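Local coordinates for RimK-related lysine biosynthesis protein (Thermococcus kodakarensis, PDB 5K2M) that probably joins a glutamate or similar amino acid to its substrate at the expense of ATP, as a magnesium-dependent ATP-grasp ligase of the RimK/LysX family involved in amino-acid biosynthesis, at residues A[100-105]-A[109-114]; A[183-188]-A[253-258]; A[41-46]-A[61-66]; A[133-138]-A[142-147]; A[175-180]-A[264-269]. All blocks are in the same frame, centred on the assembly; numbering follows the deposited sequence.

Contact 1. Residues A[100-105]-A[109-114]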
# COMPACT_ATOMS: atom_id res chain seq x y z
N LYS A 100 17.61 23.58 -43.97
CA LYS A 100 16.19 23.64 -43.71
C LYS A 100 15.77 22.36 -42.99
O LYS A 100 16.32 21.28 -43.26
CB LYS A 100 15.45 23.81 -45.04
CG LYS A 100 14.12 24.54 -44.94
CD LYS A 100 14.28 26.05 -44.82
CE LYS A 100 12.92 26.67 -44.56
NZ LYS A 100 12.99 28.15 -44.46
N ALA A 101 14.84 22.48 -42.05
CA ALA A 101 14.33 21.33 -41.33
C ALA A 101 12.80 21.32 -41.34
O ALA A 101 12.14 22.36 -41.15
CB ALA A 101 14.86 21.30 -39.90
N ALA A 102 12.25 20.14 -41.59
CA ALA A 102 10.81 19.91 -41.55
C ALA A 102 10.50 18.73 -40.63
O ALA A 102 11.36 17.88 -40.36
CB ALA A 102 10.27 19.67 -42.95
N LEU A 103 9.25 18.68 -40.19
CA LEU A 103 8.80 17.73 -39.20
C LEU A 103 7.80 16.73 -39.75
O LEU A 103 7.25 15.93 -38.99
CB LEU A 103 8.17 18.48 -38.02
CG LEU A 103 9.11 19.06 -36.97
CD1 LEU A 103 10.02 17.98 -36.40
CD2 LEU A 103 9.92 20.22 -37.52
N SER A 104 7.55 16.79 -41.05
CA SER A 104 6.71 15.81 -41.72
C SER A 104 7.04 15.78 -43.22
O SER A 104 7.68 16.70 -43.76
CB SER A 104 5.23 16.14 -41.52
OG SER A 104 4.86 17.29 -42.27
N GLU A 105 6.58 14.72 -43.87
CA GLU A 105 6.73 14.54 -45.32
C GLU A 105 6.15 15.74 -46.08
O GLU A 105 6.78 16.25 -47.01
CB GLU A 105 6.05 13.24 -45.77
CG GLU A 105 6.00 13.04 -47.29
CD GLU A 105 5.36 11.72 -47.73
OE1 GLU A 105 4.88 10.96 -46.85
OE2 GLU A 105 5.33 11.46 -48.96
N LEU A 109 8.34 18.63 -48.47
CA LEU A 109 8.02 19.02 -49.85
C LEU A 109 8.24 20.51 -50.13
O LEU A 109 8.48 20.90 -51.26
CB LEU A 109 6.56 18.67 -50.16
CG LEU A 109 6.22 17.36 -50.89
CD1 LEU A 109 7.41 16.49 -51.24
CD2 LEU A 109 5.17 16.57 -50.13
N ARG A 110 8.12 21.33 -49.09
CA ARG A 110 8.31 22.77 -49.21
C ARG A 110 9.75 23.24 -49.06
O ARG A 110 10.04 24.41 -49.27
CB ARG A 110 7.44 23.47 -48.18
CG ARG A 110 5.98 23.13 -48.36
CD ARG A 110 5.11 24.32 -48.05
NE ARG A 110 5.16 24.65 -46.62
CZ ARG A 110 4.46 24.03 -45.68
NH1 ARG A 110 3.65 23.01 -45.97
NH2 ARG A 110 4.59 24.43 -44.42
N VAL A 111 10.66 22.33 -48.71
CA VAL A 111 12.06 22.70 -48.48
C VAL A 111 12.74 23.31 -49.73
O VAL A 111 13.48 24.26 -49.61
CB VAL A 111 12.84 21.50 -47.90
CG1 VAL A 111 14.33 21.72 -47.98
CG2 VAL A 111 12.41 21.27 -46.47
N PRO A 112 12.45 22.78 -50.94
CA PRO A 112 13.02 23.37 -52.17
C PRO A 112 12.60 24.82 -52.45
O PRO A 112 13.31 25.54 -53.15
CB PRO A 112 12.52 22.45 -53.27
CG PRO A 112 12.30 21.15 -52.58
CD PRO A 112 11.75 21.52 -51.24
N ASP A 113 11.46 25.23 -51.89
CA ASP A 113 11.01 26.62 -51.95
C ASP A 113 12.10 27.60 -51.44
O ASP A 113 12.27 28.69 -51.99
CB ASP A 113 9.72 26.81 -51.11
CG ASP A 113 8.59 25.81 -51.48
OD1 ASP A 113 8.77 24.99 -52.40
OD2 ASP A 113 7.51 25.86 -50.83
N SER A 114 12.82 27.21 -50.39
CA SER A 114 13.93 27.99 -49.81
C SER A 114 15.26 27.65 -50.45
O SER A 114 16.04 28.53 -50.78
CB SER A 114 14.09 27.69 -48.31
OG SER A 114 12.91 27.97 -47.56
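In the ATP-grasp fold of this enzyme, strand 99-102 is an outermost strand, within this chain, of the four-stranded antiparallel sheet, and the chain leaves it through two short helices that fold back beside it. Lys100, on the strand, meets Val111 and Ser114 of the second helix. Its CB lies 3.8 Å from Val111 CG1, and the two side chains run past each other in opposite directions. CG of Lys100 stands anti to the backbone N (chi1 -152°), and a bend at chi2 (78°) carries the rest of the chain along the helix, its CD 3.6 Å from Ser114 OG. At the end, Lys100 NZ makes a hydrogen bond of 3.1 Å to that same hydroxyl oxygen, and it also bonds to the backbone O of Pro38 of the second subunit. The ammonium group is thus gripped from both its own chain and a neighbouring one. That subunit carries the antiparallel sheet on across the interface, pairing one of its strands with Ala101 and Ala102.

Further along, Ala102 CB comes to 4.4 Å from Val111 CG2, a loose apolar touch on the inner side of the turn. Ser104 is the N-cap of helix 105-108, its OG accepting from the backbone N of Gly107. Leu109 N then closes the turn by a backbone hydrogen bond of 3.2 Å to Glu105 O. The leucine side chain leans back over this acceptor, with Leu109 CD2 3.5 Å from Glu105 O.

Contact 2. Residues A[183-188]-A[253-258]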
# COMPACT_ATOMS: atom_id res chain seq x y z
N GLY A 183 45.11 19.43 -35.91
CA GLY A 183 45.48 19.11 -37.28
C GLY A 183 44.30 19.04 -38.23
O GLY A 183 43.14 19.04 -37.80
N ALA A 184 44.61 18.95 -39.53
CA ALA A 184 43.59 18.85 -40.56
C ALA A 184 44.08 18.12 -41.79
O ALA A 184 45.28 18.11 -42.10
CB ALA A 184 43.08 20.23 -40.95
N ILE A 185 43.11 17.51 -42.49
CA ILE A 185 43.35 16.81 -43.75
C ILE A 185 42.31 17.21 -44.79
O ILE A 185 41.22 17.69 -44.44
CB ILE A 185 43.25 15.28 -43.59
CG1 ILE A 185 41.87 14.87 -43.02
CG2 ILE A 185 44.36 14.77 -42.70
CD1 ILE A 185 41.55 13.40 -43.16
N TYR A 186 42.66 17.03 -46.06
CA TYR A 186 41.67 17.00 -47.11
C TYR A 186 41.23 15.54 -47.23
O TYR A 186 42.03 14.63 -46.99
CB TYR A 186 42.24 17.50 -48.44
CG TYR A 186 42.68 18.95 -48.42
CD1 TYR A 186 41.75 19.98 -48.38
CD2 TYR A 186 44.04 19.30 -48.47
CE1 TYR A 186 42.15 21.31 -48.37
CE2 TYR A 186 44.45 20.62 -48.45
CZ TYR A 186 43.50 21.61 -48.40
OH TYR A 186 43.89 22.92 -48.39
N ARG A 187 39.95 15.33 -47.56
CA ARG A 187 39.44 14.02 -47.96
C ARG A 187 39.01 14.11 -49.43
O ARG A 187 37.99 14.72 -49.73
CB ARG A 187 38.26 13.60 -47.08
CG ARG A 187 38.61 13.39 -45.61
CD ARG A 187 37.41 12.93 -44.80
NE ARG A 187 36.39 13.97 -44.67
CZ ARG A 187 35.39 13.96 -43.78
NH1 ARG A 187 35.25 12.97 -42.90
NH2 ARG A 187 34.54 14.97 -43.75
N TYR A 188 39.80 13.51 -50.32
CA TYR A 188 39.56 13.54 -51.77
C TYR A 188 38.69 12.38 -52.23
O TYR A 188 38.83 11.26 -51.74
CB TYR A 188 40.89 13.48 -52.55
CG TYR A 188 41.70 14.77 -52.54
CD1 TYR A 188 41.46 15.77 -53.47
CD2 TYR A 188 42.71 14.97 -51.61
CE1 TYR A 188 42.19 16.95 -53.47
CE2 TYR A 188 43.45 16.15 -51.59
CZ TYR A 188 43.19 17.13 -52.53
OH TYR A 188 43.91 18.29 -52.53
N ARG A 253 48.00 9.28 -39.53
CA ARG A 253 49.01 8.71 -40.42
C ARG A 253 49.54 9.77 -41.41
O ARG A 253 50.73 9.79 -41.72
CB ARG A 253 48.45 7.51 -41.20
CG ARG A 253 49.43 6.93 -42.22
CD ARG A 253 48.91 5.70 -42.93
NE ARG A 253 47.57 5.91 -43.48
CZ ARG A 253 47.29 6.55 -44.61
NH1 ARG A 253 48.26 7.07 -45.37
NH2 ARG A 253 46.03 6.69 -44.99
N VAL A 254 48.66 10.65 -41.86
CA VAL A 254 48.95 11.57 -42.96
C VAL A 254 49.52 12.92 -42.48
O VAL A 254 50.24 13.59 -43.21
CB VAL A 254 47.66 11.70 -43.83
CG1 VAL A 254 47.52 13.03 -44.53
CG2 VAL A 254 47.60 10.55 -44.83
N THR A 255 49.20 13.31 -41.24
CA THR A 255 49.68 14.58 -40.68
C THR A 255 50.83 14.41 -39.69
O THR A 255 51.55 15.36 -39.43
CB THR A 255 48.56 15.31 -39.91
OG1 THR A 255 48.07 14.47 -38.85
CG2 THR A 255 47.42 15.68 -40.84
N GLY A 256 50.96 13.21 -39.12
CA GLY A 256 51.87 12.99 -37.99
C GLY A 256 51.30 13.45 -36.65
O GLY A 256 51.96 13.31 -35.62
N ALA A 257 50.09 14.00 -36.64
CA ALA A 257 49.52 14.54 -35.41
C ALA A 257 49.13 13.37 -34.52
O ALA A 257 48.70 12.32 -35.01
CB ALA A 257 48.32 15.41 -35.69
N ASP A 258 49.31 13.55 -33.22
CA ASP A 258 49.04 12.51 -32.25
C ASP A 258 47.68 12.78 -31.62
O ASP A 258 47.59 13.30 -30.51
CB ASP A 258 50.16 12.44 -31.19
CG ASP A 258 49.97 11.29 -30.22
OD1 ASP A 258 49.25 10.33 -30.56
OD2 ASP A 258 50.53 11.32 -29.11
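A short helix rests here on the five-stranded antiparallel sheet of the ATP-grasp fold: the C-terminal turn of helix 249-255 meets the middle of strand 180-188. The apolar contacts converge on one methyl group, Ile185 CG2. It lies 3.7 Å from Thr255 CG2 and 4.0 Å from Val254 CG1, and the isoleucine crosses both partners at about a right angle. With chi1 at 57°, Ile185 puts CG1 between its backbone N and carbonyl carbon, while CG2 stands anti to the carbonyl carbon and does the touching. Val254 also packs on Ala202 and Pro204, so the helix covers strand 201-204 as well.

Van der Waals contact with the backbone adds a second footing, since the methyl CG2 of Thr255 sits 3.5 Å from Ala184 O. A CB on Gly183 would come close to Ala257 CB, and at the extended backbone angles there it would be jammed against the preceding carbonyl O. Farther along the same strand, Arg187 touches the bound ADP and forms a salt bridge with Asp171.

The polar contacts of the helix end stay within it. Thr255 OG1 bonds back to Ala251 O, and forward it closes an ST turn around Gly256, whose positive phi takes the chain out of the helix. In the ST turn, Ala257 N reaches Thr255 OG1 over 3.0 Å, with an N-H...O angle of 162°.

Contact 3. Residues A[41-46]-A[61-66]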
# COMPACT_ATOMS: atom_id res chain seq x y z
N TYR A 41 32.38 1.58 -9.82
CA TYR A 41 33.53 1.79 -10.67
C TYR A 41 34.53 2.70 -9.95
O TYR A 41 34.13 3.65 -9.29
CB TYR A 41 33.09 2.40 -12.00
CG TYR A 41 32.25 1.46 -12.86
CD1 TYR A 41 32.86 0.59 -13.76
CD2 TYR A 41 30.86 1.46 -12.77
CE1 TYR A 41 32.11 -0.27 -14.54
CE2 TYR A 41 30.10 0.60 -13.56
CZ TYR A 41 30.73 -0.25 -14.44
OH TYR A 41 30.00 -1.11 -15.20
N ASP A 42 35.81 2.37 -10.07
CA ASP A 42 36.89 3.17 -9.47
C ASP A 42 37.70 3.75 -10.63
O ASP A 42 38.66 3.16 -11.10
CB ASP A 42 37.75 2.29 -8.57
CG ASP A 42 38.89 3.04 -7.86
OD1 ASP A 42 38.85 4.29 -7.74
OD2 ASP A 42 39.83 2.36 -7.40
N LEU A 43 37.28 4.92 -11.09
CA LEU A 43 37.79 5.51 -12.31
C LEU A 43 37.78 7.01 -12.15
O LEU A 43 36.83 7.57 -11.62
CB LEU A 43 36.86 5.15 -13.48
CG LEU A 43 37.08 3.97 -14.44
CD1 LEU A 43 37.99 2.87 -13.96
CD2 LEU A 43 35.72 3.39 -14.85
N ASP A 44 38.84 7.65 -12.63
CA ASP A 44 38.96 9.09 -12.54
C ASP A 44 38.41 9.78 -13.79
O ASP A 44 38.04 10.95 -13.74
CB ASP A 44 40.41 9.48 -12.28
CG ASP A 44 40.92 8.94 -10.95
OD1 ASP A 44 40.39 9.36 -9.90
OD2 ASP A 44 41.83 8.09 -10.95
N VAL A 45 38.38 9.05 -14.89
CA VAL A 45 37.80 9.54 -16.14
C VAL A 45 37.56 8.35 -17.05
O VAL A 45 38.25 7.33 -16.94
CB VAL A 45 38.72 10.59 -16.81
CG1 VAL A 45 40.09 10.02 -17.16
CG2 VAL A 45 38.07 11.18 -18.05
N VAL A 46 36.55 8.46 -17.92
CA VAL A 46 36.33 7.47 -18.96
C VAL A 46 36.38 8.14 -20.33
O VAL A 46 35.74 9.16 -20.55
CB VAL A 46 34.98 6.76 -18.81
CG1 VAL A 46 34.76 5.80 -19.97
CG2 VAL A 46 34.95 6.01 -17.50
N ARG A 61 26.41 9.19 -20.03
CA ARG A 61 25.44 9.64 -19.04
C ARG A 61 25.46 8.78 -17.79
O ARG A 61 25.35 9.30 -16.69
CB ARG A 61 24.02 9.67 -19.62
CG ARG A 61 22.94 10.05 -18.61
CD ARG A 61 23.06 11.51 -18.19
NE ARG A 61 22.20 11.88 -17.07
CZ ARG A 61 22.54 11.81 -15.79
NH1 ARG A 61 21.67 12.18 -14.86
NH2 ARG A 61 23.73 11.35 -15.42
N LEU A 62 25.58 7.46 -17.96
CA LEU A 62 25.63 6.54 -16.83
C LEU A 62 26.89 6.70 -15.96
O LEU A 62 26.82 6.70 -14.72
CB LEU A 62 25.50 5.11 -17.34
CG LEU A 62 24.05 4.80 -17.77
CD1 LEU A 62 24.00 3.63 -18.75
CD2 LEU A 62 23.20 4.55 -16.54
N PHE A 63 28.04 6.85 -16.58
CA PHE A 63 29.26 7.15 -15.82
C PHE A 63 29.16 8.48 -15.07
O PHE A 63 29.56 8.56 -13.90
CB PHE A 63 30.50 7.08 -16.70
CG PHE A 63 31.05 5.69 -16.85
CD1 PHE A 63 31.56 5.02 -15.75
CD2 PHE A 63 31.05 5.04 -18.08
CE1 PHE A 63 32.05 3.73 -15.85
CE2 PHE A 63 31.55 3.76 -18.20
CZ PHE A 63 32.05 3.10 -17.08
N GLU A 64 28.58 9.51 -15.71
CA GLU A 64 28.31 10.79 -15.03
C GLU A 64 27.40 10.58 -13.81
O GLU A 64 27.60 11.20 -12.78
CB GLU A 64 27.67 11.81 -15.99
CG GLU A 64 28.61 12.27 -17.11
CD GLU A 64 27.91 12.97 -18.27
OE1 GLU A 64 26.68 12.96 -18.35
OE2 GLU A 64 28.61 13.55 -19.13
N SER A 65 26.43 9.68 -13.92
CA SER A 65 25.52 9.39 -12.82
C SER A 65 26.28 8.76 -11.66
O SER A 65 25.85 8.86 -10.52
CB SER A 65 24.37 8.47 -13.26
OG SER A 65 24.78 7.11 -13.36
N GLU A 66 27.41 8.12 -11.96
CA GLU A 66 28.30 7.58 -10.93
C GLU A 66 29.37 8.60 -10.48
O GLU A 66 30.30 8.23 -9.78
CB GLU A 66 28.99 6.29 -11.42
CG GLU A 66 28.06 5.11 -11.72
CD GLU A 66 27.35 4.58 -10.48
OE1 GLU A 66 26.27 3.98 -10.63
OE2 GLU A 66 27.85 4.78 -9.35
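Phe63 is the hub where helix 53-65 packs against the chain entering strand 45-49, the first two elements of a beta-alpha-beta unit in the parallel sheet. Its ring is met in three ways. Val46 CG2 stands over the centre of one face, 3.8 Å from the ring centroid and only 5° off the ring normal, a clear CH-pi contact. Tyr41 gives a T-shaped pair: the Phe63 edge points at the tyrosine face, with ring centroids 5.0 Å apart and planes at 69°. The atom that touches is Phe63 CE1, 3.8 Å from Tyr41 CG and therefore toward the rim of that ring. Leu43 CD2 approaches the same CE1 obliquely at 3.8 Å.

In the next shell, Phe37 meets both aromatics, edge-to-face with Phe63 and at a shallower angle with Tyr41. Leu30, of strand 26-31, packs on both Leu43 and Phe63. The tyrosine ring is held by its far end, where OH bonds to the backbone O of Asp34 and the backbone N of Leu36. Val46 is fixed by the sheet itself, through backbone bonds to Pro69 and Val71. Its chi1 of 176° sets CG1 anti to the backbone N, and CG1 comes to the CE2 side of the phenylalanine ring, 4.2 Å from Phe63 CE2.

Contact 4. Residues A[133-138]-A[142-147]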
# COMPACT_ATOMS: atom_id res chain seq x y z
N ALA A 133 21.71 11.67 -49.49
CA ALA A 133 21.10 11.69 -50.82
C ALA A 133 21.22 13.06 -51.46
O ALA A 133 20.92 14.08 -50.83
CB ALA A 133 19.64 11.29 -50.75
N LYS A 134 21.65 13.08 -52.72
CA LYS A 134 21.62 14.26 -53.56
C LYS A 134 20.33 14.24 -54.37
O LYS A 134 20.10 13.34 -55.19
CB LYS A 134 22.83 14.29 -54.49
CG LYS A 134 22.97 15.53 -55.34
CD LYS A 134 24.28 15.49 -56.10
CE LYS A 134 24.58 16.79 -56.83
NZ LYS A 134 23.76 16.92 -58.04
N VAL A 135 19.49 15.25 -54.14
CA VAL A 135 18.16 15.34 -54.71
C VAL A 135 18.09 16.48 -55.71
O VAL A 135 18.18 17.65 -55.32
CB VAL A 135 17.15 15.58 -53.58
CG1 VAL A 135 15.73 15.72 -54.12
CG2 VAL A 135 17.24 14.46 -52.57
N ASN A 136 17.91 16.14 -56.98
CA ASN A 136 17.97 17.10 -58.07
C ASN A 136 16.62 17.63 -58.53
O ASN A 136 16.55 18.65 -59.22
CB ASN A 136 18.69 16.48 -59.27
CG ASN A 136 20.10 16.07 -58.95
OD1 ASN A 136 20.78 16.68 -58.13
ND2 ASN A 136 20.56 15.00 -59.58
N ASP A 137 15.54 16.94 -58.15
CA ASP A 137 14.21 17.37 -58.54
C ASP A 137 13.13 16.83 -57.62
O ASP A 137 13.42 16.11 -56.67
CB ASP A 137 13.93 16.99 -60.01
CG ASP A 137 14.03 15.50 -60.27
OD1 ASP A 137 13.68 14.69 -59.38
OD2 ASP A 137 14.45 15.14 -61.40
N ARG A 138 11.90 17.22 -57.91
CA ARG A 138 10.73 16.88 -57.12
C ARG A 138 10.54 15.36 -57.02
O ARG A 138 10.25 14.84 -55.94
CB ARG A 138 9.51 17.58 -57.72
CG ARG A 138 8.16 17.21 -57.13
CD ARG A 138 8.02 17.57 -55.66
NE ARG A 138 6.68 17.23 -55.20
CZ ARG A 138 5.76 18.08 -54.75
NH1 ARG A 138 6.00 19.37 -54.63
NH2 ARG A 138 4.58 17.61 -54.40
N GLU A 142 10.41 13.23 -53.53
CA GLU A 142 9.32 12.32 -53.21
C GLU A 142 9.80 10.91 -52.90
O GLU A 142 9.38 10.31 -51.92
CB GLU A 142 8.31 12.29 -54.37
CG GLU A 142 7.42 13.51 -54.35
CD GLU A 142 6.39 13.55 -55.46
OE1 GLU A 142 5.91 14.67 -55.73
OE2 GLU A 142 6.05 12.50 -56.04
N ALA A 143 10.70 10.39 -53.72
CA ALA A 143 11.25 9.05 -53.51
C ALA A 143 11.94 8.95 -52.14
O ALA A 143 11.65 8.05 -51.37
CB ALA A 143 12.22 8.69 -54.62
N VAL A 144 12.81 9.91 -51.83
CA VAL A 144 13.50 9.93 -50.54
C VAL A 144 12.50 9.99 -49.38
O VAL A 144 12.60 9.21 -48.43
CB VAL A 144 14.49 11.11 -50.45
CG1 VAL A 144 15.03 11.28 -49.03
CG2 VAL A 144 15.64 10.89 -51.42
N LEU A 145 11.53 10.89 -49.46
CA LEU A 145 10.55 11.04 -48.38
C LEU A 145 9.64 9.80 -48.25
O LEU A 145 9.28 9.43 -47.13
CB LEU A 145 9.71 12.29 -48.58
CG LEU A 145 10.48 13.61 -48.53
CD1 LEU A 145 9.55 14.74 -48.94
CD2 LEU A 145 11.05 13.86 -47.14
N GLU A 146 9.30 9.17 -49.37
CA GLU A 146 8.55 7.90 -49.35
C GLU A 146 9.32 6.84 -48.57
O GLU A 146 8.76 6.12 -47.75
CB GLU A 146 8.27 7.36 -50.76
CG GLU A 146 6.86 7.60 -51.29
CD GLU A 146 5.78 6.87 -50.50
OE1 GLU A 146 5.69 5.62 -50.57
OE2 GLU A 146 5.01 7.58 -49.81
N HIS A 147 10.61 6.73 -48.84
CA HIS A 147 11.42 5.73 -48.15
C HIS A 147 11.62 6.05 -46.67
O HIS A 147 11.48 5.16 -45.83
CB HIS A 147 12.74 5.48 -48.87
CG HIS A 147 12.55 4.80 -50.19
ND1 HIS A 147 12.91 3.49 -50.40
CD2 HIS A 147 11.99 5.23 -51.34
CE1 HIS A 147 12.60 3.15 -51.64
NE2 HIS A 147 12.03 4.19 -52.23
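A two-residue link, Asn136 and Asp137, leads from strand 133-135 into helix 138-150, so the two segments diverge from a shared corner: the CA atoms of Arg138 and Glu142 face each other one helical turn apart, and those of Ala133 and Val144 lie 7.8 Å apart. Glu142 N closes the first turn on Arg138 O at 2.9 Å, and Asp137 is the N-cap. On the sheet side, Val144 CG2 touches two strand residues, 4.1 Å from Ala133 CB and equally far from Val135 CG2. This is the helix packing on an outermost strand of the four-stranded antiparallel sheet of the ATP-grasp domain, with the Ala133 side chain about 10 Å from the bound ADP. On the outer side, Arg138 bends at chi2 (63°) and brings NE to Glu142 OE1 at 2.7 Å, a nearly straight salt bridge (164°). The oxygen lies in the guanidinium plane and uses its anti lone pair, while the carboxylate plane is turned 66° away. Its other oxygen, OE2, bonds to His191 of the third subunit. Were Glu142 an alanine, Arg138 NE would probably be left without its charged mate, the guanidinium freer to turn, and His191 without this partner. As deposited, Arg138 NH2 stays farther from Glu142 OE1, at 3.5 Å.

Contact 5. Residues A[175-180]-A[264-269]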
# COMPACT_ATOMS: atom_id res chain seq x y z
N TYR A 175 40.57 18.78 -36.49
CA TYR A 175 40.45 18.26 -35.14
C TYR A 175 40.79 19.36 -34.15
O TYR A 175 41.81 20.02 -34.31
CB TYR A 175 41.38 17.06 -34.96
CG TYR A 175 41.04 15.90 -35.84
CD1 TYR A 175 41.50 15.83 -37.16
CD2 TYR A 175 40.24 14.86 -35.37
CE1 TYR A 175 41.18 14.76 -37.98
CE2 TYR A 175 39.92 13.78 -36.18
CZ TYR A 175 40.38 13.74 -37.48
OH TYR A 175 40.04 12.67 -38.26
N VAL A 176 39.92 19.54 -33.16
CA VAL A 176 40.11 20.49 -32.09
C VAL A 176 39.77 19.79 -30.78
O VAL A 176 38.66 19.28 -30.60
CB VAL A 176 39.23 21.74 -32.24
CG1 VAL A 176 39.45 22.70 -31.07
CG2 VAL A 176 39.54 22.45 -33.55
N ILE A 177 40.75 19.79 -29.88
CA ILE A 177 40.66 19.07 -28.62
C ILE A 177 40.92 20.08 -27.51
O ILE A 177 42.01 20.63 -27.42
CB ILE A 177 41.67 17.91 -28.58
CG1 ILE A 177 41.28 16.89 -29.67
CG2 ILE A 177 41.70 17.27 -27.19
CD1 ILE A 177 42.12 15.62 -29.73
N GLY A 178 39.90 20.35 -26.70
CA GLY A 178 39.99 21.29 -25.58
C GLY A 178 40.33 22.72 -25.98
O GLY A 178 40.91 23.46 -25.20
N GLY A 179 39.97 23.10 -27.21
CA GLY A 179 40.27 24.44 -27.72
C GLY A 179 41.53 24.51 -28.56
O GLY A 179 41.79 25.51 -29.21
N GLU A 180 42.32 23.44 -28.57
CA GLU A 180 43.56 23.41 -29.32
C GLU A 180 43.36 22.73 -30.66
O GLU A 180 43.00 21.55 -30.72
CB GLU A 180 44.64 22.66 -28.51
CG GLU A 180 46.03 22.65 -29.15
CD GLU A 180 46.95 21.58 -28.57
OE1 GLU A 180 46.73 21.16 -27.42
OE2 GLU A 180 47.91 21.16 -29.27
N VAL A 264 43.92 11.83 -24.85
CA VAL A 264 44.22 11.33 -23.51
C VAL A 264 44.67 12.47 -22.57
O VAL A 264 44.26 12.49 -21.40
CB VAL A 264 45.27 10.21 -23.55
CG1 VAL A 264 45.78 9.88 -22.16
CG2 VAL A 264 44.67 8.96 -24.20
N GLU A 265 45.47 13.40 -23.07
CA GLU A 265 45.90 14.56 -22.26
C GLU A 265 44.71 15.39 -21.82
O GLU A 265 44.64 15.85 -20.69
CB GLU A 265 46.89 15.44 -23.04
CG GLU A 265 48.27 14.80 -23.22
CD GLU A 265 49.17 15.54 -24.20
OE1 GLU A 265 48.84 16.68 -24.60
OE2 GLU A 265 50.22 14.97 -24.57
N TYR A 266 43.75 15.57 -22.71
CA TYR A 266 42.52 16.24 -22.36
C TYR A 266 41.75 15.44 -21.32
O TYR A 266 41.28 16.00 -20.33
CB TYR A 266 41.68 16.45 -23.61
CG TYR A 266 40.40 17.17 -23.32
CD1 TYR A 266 40.41 18.51 -23.00
CD2 TYR A 266 39.19 16.52 -23.35
CE1 TYR A 266 39.25 19.19 -22.71
CE2 TYR A 266 38.02 17.19 -23.07
CZ TYR A 266 38.06 18.53 -22.76
OH TYR A 266 36.92 19.21 -22.48
N ALA A 267 41.61 14.14 -21.54
CA ALA A 267 40.99 13.27 -20.54
C ALA A 267 41.69 13.41 -19.19
O ALA A 267 41.01 13.49 -18.17
CB ALA A 267 41.00 11.82 -20.99
N VAL A 268 43.02 13.45 -19.16
CA VAL A 268 43.69 13.59 -17.86
C VAL A 268 43.38 14.96 -17.23
O VAL A 268 43.17 15.04 -16.03
CB VAL A 268 45.21 13.26 -17.85
CG1 VAL A 268 45.52 12.00 -18.64
CG2 VAL A 268 46.07 14.43 -18.31
N GLU A 269 43.32 16.02 -18.05
CA GLU A 269 42.89 17.32 -17.54
C GLU A 269 41.48 17.29 -16.95
O GLU A 269 41.26 17.87 -15.89
CB GLU A 269 43.00 18.42 -18.61
CG GLU A 269 44.42 18.82 -18.99
CD GLU A 269 45.25 19.25 -17.78
OE1 GLU A 269 44.75 20.07 -16.98
OE2 GLU A 269 46.39 18.76 -17.62
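Strand 170-177 ends in a type I' turn from Ile177 to Glu180 that runs up against helix 259-272, bringing the CA atoms of Gly178 and Tyr266 to 6.5 Å. The turn is closed by backbone bonds in both directions, Ile177 N to Glu180 O at 3.0 Å and Glu180 N to Ile177 O at 3.1 Å, which makes it a tight beta-hairpin joining strands 170-177 and 180-188.

Tyr266 carries the contact from the helix side. Its CG stands anti to the backbone N (chi1 -179°), which swings the ring out from the helix to lie against the turn. The backbone of Gly178 passes over one face of this ring, with Gly178 CA 3.6 Å from Tyr266 CE1. A side chain on Gly178 would collide with the ring at CD1, and the residue's positive phi also suits glycine. Nearer the helix, the Ile177 side chain crosses the tyrosine at a slant and sets its CG2 3.7 Å from Tyr266 CB. The ring's far end is held too, as Tyr266 OH bonds to the backbone N of Gly224. Without the ring, as with an alanine at Tyr266, a gap is likely to open beside Gly178 and the amide of Gly224 to lose its hydroxyl partner.

Gly178 itself pairs through its backbone with Gly224, so tyrosine and turn meet the same residue just ahead of strand 225-233. Ile177 packs on Ala225 and Val182 of the two flanking strands, while the opposite side of helix 259-272 leans on helix 12-24 through Val264 and Val268.

How the contacts relate
From the N terminus, contact 3 comes first, closing a short loop within the beta-alpha-beta unit of the parallel sheet. Contacts 1 and 4 follow in series beside the four-stranded antiparallel sheet, contact 1 folding the second of two short helices back on strand 99-102, contact 4 closing a strand-to-helix link. Their centres are 12 Å apart, and they touch where Leu109 CD1 packs on Leu145 CD1 at 3.6 Å. Contact 5 then closes a far longer loop, with contact 2 nested inside it. These two place successive helices against the hairpin of the five-stranded sheet, and Gly183 O and Tyr175 N meet between them. Contact 5 also reaches contact 3, through Val45 against Ala267, tying the ATP-grasp region to the N-terminal sheet.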